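Local coordinates for protein V-type ATP synthase subunit F (PDB 2I4R) that serves as a component of the A-type ATP synthase, which probably makes ATP from ADP using a proton gradient across the membrane, at residues 34-37 against 38-42. Residues are numbered along the deposited sequence; the frame is centred on the assembly and turned at random.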
ATOM      1  N   GLU B  34       9.897  12.036   7.826  1.00 67.90           N
ATOM      2  CA  GLU B  34      10.220  11.309   9.068  1.00 71.38           C
ATOM      3  C   GLU B  34       9.145  11.621  10.100  1.00 71.39           C
ATOM      4  O   GLU B  34       8.832  12.784  10.344  1.00 71.19           O
ATOM      5  CB  GLU B  34      11.576  11.744   9.622  1.00 75.36           C
ATOM      6  CG  GLU B  34      12.751  11.474   8.697  1.00 81.95           C
ATOM      7  CD  GLU B  34      13.202  10.028   8.736  1.00 85.77           C
ATOM      8  OE1 GLU B  34      12.342   9.130   8.607  1.00 88.33           O
ATOM      9  OE2 GLU B  34      14.423   9.792   8.891  1.00 88.67           O
ATOM     10  N   VAL B  35       8.597  10.587  10.723  1.00 71.54           N
ATOM     11  CA  VAL B  35       7.527  10.800  11.680  1.00 72.60           C
ATOM     12  C   VAL B  35       7.491   9.858  12.880  1.00 74.29           C
ATOM     13  O   VAL B  35       7.826   8.685  12.786  1.00 74.29           O
ATOM     14  CB  VAL B  35       6.172  10.748  10.944  1.00 72.12           C
ATOM     15  CG1 VAL B  35       5.103  10.152  11.831  1.00 71.48           C
ATOM     16  CG2 VAL B  35       5.786  12.149  10.494  1.00 71.67           C
ATOM     17  N   THR B  36       7.053  10.395  14.009  1.00 77.10           N
ATOM     18  CA  THR B  36       6.953   9.640  15.244  1.00 79.25           C
ATOM     19  C   THR B  36       5.738  10.114  16.043  1.00 81.36           C
ATOM     20  O   THR B  36       4.753   9.386  16.219  1.00 81.81           O
ATOM     21  CB  THR B  36       8.209   9.849  16.075  1.00 79.33           C
ATOM     22  OG1 THR B  36       8.617  11.218  15.961  1.00 79.41           O
ATOM     23  CG2 THR B  36       9.328   8.944  15.589  1.00 79.57           C
ATOM     24  N   SER B  37       5.811  11.349  16.516  1.00 82.63           N
ATOM     25  CA  SER B  37       4.735  11.929  17.300  1.00 84.74           C
ATOM     26  C   SER B  37       3.423  11.899  16.546  1.00 85.23           C
ATOM     27  O   SER B  37       3.379  12.239  15.368  1.00 85.91           O
ATOM     28  CB  SER B  37       5.076  13.371  17.647  1.00 85.48           C
ATOM     29  OG  SER B  37       6.401  13.448  18.146  1.00 89.91           O
ATOM     30  N   ASP B  38       2.360  11.491  17.232  1.00 85.50           N
ATOM     31  CA  ASP B  38       1.028  11.433  16.639  1.00 85.50           C
ATOM     32  C   ASP B  38       0.705  12.718  15.898  1.00 85.60           C
ATOM     33  O   ASP B  38       0.088  12.697  14.834  1.00 85.15           O
ATOM     34  CB  ASP B  38      -0.018  11.225  17.727  1.00 85.28           C
ATOM     35  CG  ASP B  38      -0.382   9.778  17.913  1.00 86.19           C
ATOM     36  OD1 ASP B  38       0.537   8.942  18.021  1.00 86.95           O
ATOM     37  OD2 ASP B  38      -1.593   9.479  17.955  1.00 86.43           O
ATOM     38  N   GLU B  39       1.120  13.839  16.484  1.00 86.85           N
ATOM     39  CA  GLU B  39       0.886  15.161  15.910  1.00 87.02           C
ATOM     40  C   GLU B  39       1.687  15.337  14.630  1.00 84.56           C
ATOM     41  O   GLU B  39       1.237  16.003  13.694  1.00 84.05           O
ATOM     42  CB  GLU B  39       1.270  16.246  16.930  1.00 90.24           C
ATOM     43  CG  GLU B  39       1.071  17.696  16.466  1.00 92.22           C
ATOM     44  CD  GLU B  39       1.188  18.705  17.613  1.00 94.05           C
ATOM     45  OE1 GLU B  39       1.477  18.293  18.762  1.00 93.37           O
ATOM     46  OE2 GLU B  39       0.989  19.915  17.364  1.00 94.40           O
ATOM     47  N   GLU B  40       2.871  14.725  14.601  1.00 82.01           N
ATOM     48  CA  GLU B  40       3.758  14.797  13.443  1.00 79.84           C
ATOM     49  C   GLU B  40       3.214  13.982  12.278  1.00 77.93           C
ATOM     50  O   GLU B  40       3.436  14.326  11.118  1.00 77.98           O
ATOM     51  CB  GLU B  40       5.146  14.286  13.812  1.00 80.40           C
ATOM     52  CG  GLU B  40       5.799  15.063  14.932  1.00 82.68           C
ATOM     53  CD  GLU B  40       7.213  14.599  15.221  1.00 83.98           C
ATOM     54  OE1 GLU B  40       7.401  13.413  15.582  1.00 84.47           O
ATOM     55  OE2 GLU B  40       8.139  15.426  15.085  1.00 84.29           O
ATOM     56  N   ILE B  41       2.509  12.901  12.595  1.00 74.40           N
ATOM     57  CA  ILE B  41       1.922  12.048  11.577  1.00 71.22           C
ATOM     58  C   ILE B  41       0.864  12.853  10.844  1.00 70.87           C
ATOM     59  O   ILE B  41       0.863  12.948   9.614  1.00 71.50           O
ATOM     60  CB  ILE B  41       1.227  10.820  12.196  1.00 70.43           C
ATOM     61  CG1 ILE B  41       2.223  10.023  13.040  1.00 70.72           C
ATOM     62  CG2 ILE B  41       0.638   9.952  11.103  1.00 67.94           C
ATOM     63  CD1 ILE B  41       1.656   8.746  13.631  1.00 70.65           C
ATOM     64  N   VAL B  42      -0.035  13.440  11.625  1.00 69.54           N
ATOM     65  CA  VAL B  42      -1.140  14.224  11.098  1.00 66.90           C
ATOM     66  C   VAL B  42      -0.717  15.455  10.302  1.00 65.69           C
ATOM     67  O   VAL B  42      -1.336  15.779   9.290  1.00 64.88           O
ATOM     68  CB  VAL B  42      -2.079  14.656  12.239  1.00 66.21           C
ATOM     69  CG1 VAL B  42      -3.281  15.391  11.676  1.00 66.09           C
ATOM     70  CG2 VAL B  42      -2.520  13.437  13.031  1.00 64.03           C
TER
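Ser37 O accepts the first α-helical backbone bond from Ile41 N (3.0 Å), making Ser37 the N-cap of helix 38-50, and a second, weak bond reaches the same oxygen from Glu40 N. The turn carries the chain from strand 32-34 into the helix of a β-α-β crossover in the parallel α/β fold, whose next strand is 54-60. Half of a capping box is present: Glu40, three residues past the cap, folds its carboxylate back so that OE1 takes the amide of Ser37 N at 2.8 Å, on the lone pair anti to OE2. The reciprocal half is missing, because Ser37 OG does not cap Glu40 N. With OG anti to the carbonyl carbon and beside its own backbone N (chi1 -48°), the hydroxyl instead donates to OE1 at 2.8 Å, coming down from above the carboxylate plane, 69° out of it. Thr36 OG1 supplies a third donor, nearly in line with the CD-OE1 bond of Glu40, and Thr36 N adds a weak one. Three bonds that converge on one oxygen probably hold the carboxylate's rotation and would be expected to favour its ionised form. An alanine in place of Glu40 would probably leave Ser37 N and both hydroxyls without this shared acceptor and the approach to the helix freer to move. Beside the cap, Asp38 OD1 forms a salt bridge with Lys66. On the buried side, Val35, whose backbone bonds to Gly16, packs crosswise against Ile41, which also touches Tyr63. Val35 CG2 meanwhile rests 4.0 Å from Glu40 CB.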